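Local coordinates for protein ATP-dependent DNA ligase (Mycobacterium tuberculosis, PDB 6NHX) that seals DNA strand breaks with ATP, and with Ku repairs double-strand breaks by non-homologous end joining, at residues K185-G197 / R293-E307. The protein carries 1 engineered substitution. Sequence-based numbering, arbitrary orientation.
Sequences KDKHWNTQEVVIG and RGLRPDKKPSEVVRE. With ATP (adenosine-5'-triphosphate), chain B.
Arg293 meets Lys187 beside the α-phosphate of ATP: its side chain, extended with CG anti to the backbone N (chi1 -159°), brings the guanidinium against the lysine, whose CD lies over one face, offset toward the rim. The edge is turned to ATP O2A, which takes bonds from NH1 and, at 2.6 Å, from NH2 of Arg293, while Lys187 CE comes within 3.1 Å of the same ATP O2A. Asp33 and Glu275 form salt bridges with NH2 and NH1 of Arg293; Glu275 also pairs with Arg296, tying the two arginines together. Further along, Leu295 CD2 touches Ile196 CD1, and Arg296 reaches the β-phosphate, to which water 1 also links Lys187 NZ. After a type I turn from Arg296 to Lys299, the extended Lys299 crosses Glu193 at about a right angle, its NZ forming a salt bridge with Glu193 OE2, modelled so close that its exact geometry is doubtful. Pro301 CB and Val304 CG2 both pack on CG2 of Val195, and Val304 CG1 lies 3.3 Å from Glu193 O. The C-terminal tail, its Glu307 less well ordered, is held by Gln192, whose chain bends at chi2 (63°). Gln192 NE2 donates to Val305 O from above the carbonyl plane and also to Glu193 O, whereas Gln192 OE1 accepts Glu307 N on a lone pair (2.9 Å). Glu193 N returns a nearly straight bond (176°) to Glu307 OE2, which water 2 bridges to Glu193 OE1. With Lys185 NZ bonded to ATP O1G and O1A, basic residues of the nucleotidyltransferase and OB domains converge on the triphosphate, consistent with a closed ATP-dependent DNA ligase.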
# COMPACT_ATOMS: atom_id res chain seq x y z
N LYS A 185 -12.40 3.23 1.32
CA LYS A 185 -11.45 2.45 0.54
C LYS A 185 -12.04 1.09 0.19
O LYS A 185 -12.68 0.45 1.03
CB LYS A 185 -10.11 2.28 1.27
CG LYS A 185 -10.23 1.82 2.71
CD LYS A 185 -8.88 1.42 3.28
CE LYS A 185 -9.02 0.83 4.67
NZ LYS A 185 -7.74 0.23 5.16
N ASP A 186 -11.80 0.63 -1.04
CA ASP A 186 -12.47 -0.54 -1.60
C ASP A 186 -11.52 -1.19 -2.60
O ASP A 186 -11.07 -0.52 -3.53
CB ASP A 186 -13.76 -0.07 -2.28
CG ASP A 186 -14.67 -1.19 -2.70
OD1 ASP A 186 -14.28 -2.37 -2.55
OD2 ASP A 186 -15.77 -0.89 -3.20
N LYS A 187 -11.22 -2.47 -2.43
CA LYS A 187 -10.30 -3.20 -3.29
C LYS A 187 -11.05 -4.21 -4.16
O LYS A 187 -12.07 -4.77 -3.75
CB LYS A 187 -9.27 -3.96 -2.44
CG LYS A 187 -8.36 -3.04 -1.63
CD LYS A 187 -7.08 -3.76 -1.23
CE LYS A 187 -6.59 -3.28 0.12
NZ LYS A 187 -6.99 -4.19 1.21
N HIS A 188 -10.51 -4.47 -5.36
CA HIS A 188 -11.11 -5.47 -6.24
C HIS A 188 -10.99 -6.87 -5.68
O HIS A 188 -11.90 -7.68 -5.84
CB HIS A 188 -10.44 -5.41 -7.60
CG HIS A 188 -10.52 -4.05 -8.22
ND1 HIS A 188 -11.71 -3.47 -8.59
CD2 HIS A 188 -9.55 -3.15 -8.50
CE1 HIS A 188 -11.48 -2.27 -9.07
NE2 HIS A 188 -10.18 -2.05 -9.03
N TRP A 189 -9.87 -7.19 -5.03
CA TRP A 189 -9.62 -8.55 -4.55
C TRP A 189 -9.89 -8.66 -3.06
O TRP A 189 -9.50 -7.79 -2.28
CB TRP A 189 -8.16 -8.93 -4.78
CG TRP A 189 -7.80 -9.25 -6.19
CD1 TRP A 189 -7.40 -8.37 -7.15
CD2 TRP A 189 -7.80 -10.55 -6.79
NE1 TRP A 189 -7.15 -9.05 -8.33
CE2 TRP A 189 -7.40 -10.39 -8.13
CE3 TRP A 189 -8.11 -11.84 -6.33
CZ2 TRP A 189 -7.29 -11.45 -9.01
CZ3 TRP A 189 -8.00 -12.90 -7.21
CH2 TRP A 189 -7.60 -12.70 -8.54
N ASN A 190 -10.52 -9.77 -2.68
CA ASN A 190 -10.46 -10.20 -1.29
C ASN A 190 -9.00 -10.33 -0.89
O ASN A 190 -8.17 -10.82 -1.66
CB ASN A 190 -11.10 -11.58 -1.15
CG ASN A 190 -12.59 -11.57 -1.36
OD1 ASN A 190 -13.26 -10.59 -1.04
ND2 ASN A 190 -13.11 -12.66 -1.89
N THR A 191 -8.68 -9.90 0.33
CA THR A 191 -7.34 -10.00 0.88
C THR A 191 -7.39 -10.72 2.22
O THR A 191 -8.38 -10.65 2.95
CB THR A 191 -6.70 -8.60 0.99
OG1 THR A 191 -6.60 -8.03 -0.32
CG2 THR A 191 -5.31 -8.67 1.59
N GLN A 192 -6.33 -11.47 2.52
CA GLN A 192 -6.25 -12.24 3.75
C GLN A 192 -4.84 -12.10 4.31
O GLN A 192 -3.87 -12.25 3.57
CB GLN A 192 -6.55 -13.72 3.47
CG GLN A 192 -6.39 -14.66 4.67
CD GLN A 192 -7.35 -14.33 5.80
OE1 GLN A 192 -8.57 -14.26 5.59
NE2 GLN A 192 -6.81 -14.14 7.01
N GLU A 193 -4.75 -11.78 5.60
CA GLU A 193 -3.48 -11.85 6.31
C GLU A 193 -3.15 -13.31 6.59
O GLU A 193 -4.01 -14.12 6.98
CB GLU A 193 -3.57 -11.08 7.62
CG GLU A 193 -3.79 -9.59 7.41
CD GLU A 193 -4.26 -8.89 8.66
OE1 GLU A 193 -4.26 -9.51 9.74
OE2 GLU A 193 -4.63 -7.70 8.55
N VAL A 194 -1.87 -13.65 6.41
CA VAL A 194 -1.38 -15.00 6.65
C VAL A 194 -0.05 -14.91 7.37
O VAL A 194 0.61 -13.87 7.36
CB VAL A 194 -1.23 -15.82 5.34
CG1 VAL A 194 -2.58 -16.03 4.65
CG2 VAL A 194 -0.24 -15.14 4.42
N VAL A 195 0.34 -16.00 8.02
CA VAL A 195 1.66 -16.12 8.63
C VAL A 195 2.52 -17.04 7.76
O VAL A 195 2.04 -18.08 7.29
CB VAL A 195 1.56 -16.64 10.08
CG1 VAL A 195 2.94 -16.89 10.69
CG2 VAL A 195 0.76 -15.65 10.92
N ILE A 196 3.77 -16.64 7.52
CA ILE A 196 4.68 -17.45 6.73
C ILE A 196 5.24 -18.58 7.59
O ILE A 196 5.79 -18.33 8.67
CB ILE A 196 5.81 -16.59 6.16
CG1 ILE A 196 5.22 -15.47 5.29
CG2 ILE A 196 6.76 -17.46 5.38
CD1 ILE A 196 6.25 -14.43 4.86
N GLY A 197 5.09 -19.82 7.12
CA GLY A 197 5.67 -20.95 7.83
C GLY A 197 6.85 -21.62 7.16
O GLY A 197 7.53 -22.45 7.76
N ARG A 293 0.69 -9.85 -1.96
CA ARG A 293 0.72 -8.39 -1.86
C ARG A 293 2.02 -7.90 -1.23
O ARG A 293 2.71 -7.06 -1.81
CB ARG A 293 -0.51 -7.85 -1.14
CG ARG A 293 -0.78 -6.38 -1.44
CD ARG A 293 -1.69 -5.76 -0.41
NE ARG A 293 -2.12 -4.42 -0.80
CZ ARG A 293 -2.85 -3.62 -0.04
NH1 ARG A 293 -3.24 -4.02 1.17
NH2 ARG A 293 -3.21 -2.42 -0.49
N GLY A 294 2.39 -8.43 -0.07
CA GLY A 294 3.66 -8.11 0.54
C GLY A 294 3.67 -8.47 2.01
O GLY A 294 2.69 -8.97 2.56
N LEU A 295 4.81 -8.21 2.64
CA LEU A 295 4.93 -8.37 4.09
C LEU A 295 4.18 -7.26 4.81
O LEU A 295 4.06 -6.14 4.31
CB LEU A 295 6.40 -8.36 4.51
CG LEU A 295 7.28 -9.50 3.99
CD1 LEU A 295 8.69 -9.35 4.51
CD2 LEU A 295 6.70 -10.82 4.47
N ARG A 296 3.66 -7.58 6.00
CA ARG A 296 3.00 -6.61 6.87
C ARG A 296 3.79 -6.57 8.18
O ARG A 296 3.40 -7.21 9.17
CB ARG A 296 1.53 -6.94 7.10
CG ARG A 296 0.62 -6.89 5.85
CD ARG A 296 0.94 -5.70 4.94
NE ARG A 296 0.75 -4.41 5.59
CZ ARG A 296 -0.31 -3.63 5.41
NH1 ARG A 296 -1.29 -4.01 4.60
NH2 ARG A 296 -0.39 -2.46 6.04
N PRO A 297 4.89 -5.81 8.22
CA PRO A 297 5.84 -5.93 9.33
C PRO A 297 5.29 -5.53 10.69
O PRO A 297 5.83 -5.99 11.71
CB PRO A 297 7.00 -5.01 8.92
CG PRO A 297 6.84 -4.78 7.46
CD PRO A 297 5.37 -4.92 7.15
N ASP A 298 4.26 -4.69 10.74
CA ASP A 298 3.73 -4.25 12.02
C ASP A 298 2.56 -5.09 12.51
O ASP A 298 2.10 -4.90 13.64
CB ASP A 298 3.33 -2.77 11.95
CG ASP A 298 4.48 -1.89 11.50
OD1 ASP A 298 4.27 -1.02 10.63
OD2 ASP A 298 5.61 -2.07 12.01
N LYS A 299 2.06 -6.02 11.69
CA LYS A 299 0.98 -6.89 12.14
C LYS A 299 1.55 -8.05 12.93
O LYS A 299 2.67 -8.51 12.66
CB LYS A 299 0.17 -7.38 10.95
CG LYS A 299 -0.53 -6.23 10.24
CD LYS A 299 -1.61 -6.69 9.29
CE LYS A 299 -2.36 -5.48 8.74
NZ LYS A 299 -3.43 -5.85 7.79
N LYS A 300 0.80 -8.50 13.93
CA LYS A 300 1.31 -9.60 14.74
C LYS A 300 0.60 -10.89 14.36
O LYS A 300 -0.60 -10.87 14.08
CB LYS A 300 1.05 -9.35 16.23
CG LYS A 300 1.17 -7.90 16.68
CD LYS A 300 1.19 -7.81 18.20
CE LYS A 300 1.48 -6.40 18.67
NZ LYS A 300 2.65 -5.81 17.94
N PRO A 301 1.33 -12.01 14.33
CA PRO A 301 0.67 -13.30 14.08
C PRO A 301 -0.54 -13.54 14.96
O PRO A 301 -1.55 -14.06 14.48
CB PRO A 301 1.79 -14.32 14.33
CG PRO A 301 3.05 -13.56 14.02
CD PRO A 301 2.79 -12.13 14.44
N SER A 302 -0.49 -13.13 16.24
CA SER A 302 -1.61 -13.37 17.15
C SER A 302 -2.89 -12.66 16.70
O SER A 302 -3.97 -13.03 17.17
CB SER A 302 -1.25 -12.98 18.59
OG SER A 302 -0.95 -11.60 18.71
N GLU A 303 -2.79 -11.67 15.82
CA GLU A 303 -3.94 -10.93 15.33
C GLU A 303 -4.49 -11.48 14.02
O GLU A 303 -5.50 -10.97 13.52
CB GLU A 303 -3.59 -9.44 15.17
CG GLU A 303 -3.21 -8.75 16.48
CD GLU A 303 -2.53 -7.41 16.28
OE1 GLU A 303 -2.10 -7.10 15.14
OE2 GLU A 303 -2.42 -6.65 17.27
N VAL A 304 -3.85 -12.50 13.44
CA VAL A 304 -4.25 -13.04 12.15
C VAL A 304 -5.42 -14.00 12.34
O VAL A 304 -5.29 -15.01 13.04
CB VAL A 304 -3.07 -13.75 11.46
CG1 VAL A 304 -3.53 -14.47 10.20
CG2 VAL A 304 -1.96 -12.76 11.13
N VAL A 305 -6.55 -13.69 11.71
CA VAL A 305 -7.73 -14.55 11.78
C VAL A 305 -8.33 -14.65 10.39
O VAL A 305 -8.20 -13.74 9.56
CB VAL A 305 -8.77 -14.00 12.78
CG1 VAL A 305 -8.20 -13.97 14.19
CG2 VAL A 305 -9.24 -12.63 12.36
N ARG A 306 -9.01 -15.77 10.13
CA ARG A 306 -9.66 -15.96 8.83
C ARG A 306 -10.75 -14.92 8.63
O ARG A 306 -11.72 -14.86 9.40
CB ARG A 306 -10.23 -17.37 8.73
CG ARG A 306 -9.20 -18.41 8.36
CD ARG A 306 -9.84 -19.68 7.83
NE ARG A 306 -10.98 -19.41 6.95
CZ ARG A 306 -11.52 -20.32 6.14
NH1 ARG A 306 -11.02 -21.55 6.08
NH2 ARG A 306 -12.55 -19.99 5.38
N GLU A 307 -10.59 -14.10 7.60
CA GLU A 307 -11.50 -12.98 7.34
C GLU A 307 -12.56 -13.36 6.31
O GLU A 307 -13.58 -12.68 6.17
CB GLU A 307 -10.70 -11.76 6.87
CG GLU A 307 -9.47 -11.45 7.72
CD GLU A 307 -8.40 -10.68 6.96
OE1 GLU A 307 -8.76 -9.86 6.09
OE2 GLU A 307 -7.20 -10.91 7.22
OXT GLU A 307 -12.43 -14.35 5.58
PG ATP B . -4.52 1.53 6.48
O1G ATP B . -5.81 2.10 5.95
O2G ATP B . -4.41 1.45 7.99
O3G ATP B . -3.30 2.17 5.84
PB ATP B . -3.71 -0.78 4.87
O1B ATP B . -4.03 -2.25 4.93
O2B ATP B . -2.28 -0.29 4.80
O3B ATP B . -4.51 -0.04 6.06
PA ATP B . -5.45 -0.76 2.54
O1A ATP B . -6.61 -1.37 3.25
O2A ATP B . -4.56 -1.49 1.57
O3A ATP B . -4.50 -0.11 3.65
O5' ATP B . -5.90 0.68 1.95
C5' ATP B . -5.09 1.36 1.00
C4' ATP B . -3.98 2.16 1.69
O4' ATP B . -3.36 2.98 0.70
C3' ATP B . -4.48 3.10 2.77
O3' ATP B . -3.42 3.37 3.68
C2' ATP B . -4.75 4.34 1.97
O2' ATP B . -4.76 5.53 2.77
C1' ATP B . -3.59 4.36 0.98
N9 ATP B . -3.96 4.96 -0.32
C8 ATP B . -3.68 4.45 -1.55
N7 ATP B . -4.14 5.28 -2.53
C5 ATP B . -4.70 6.33 -1.90
C6 ATP B . -5.39 7.54 -2.34
N6 ATP B . -5.58 7.78 -3.64
N1 ATP B . -5.83 8.38 -1.39
C2 ATP B . -5.67 8.15 -0.08
N3 ATP B . -5.06 7.06 0.39
C4 ATP B . -4.59 6.12 -0.46
O HOH W 1 -5.21 -4.28 3.71
O HOH W 2 -6.58 -11.14 10.03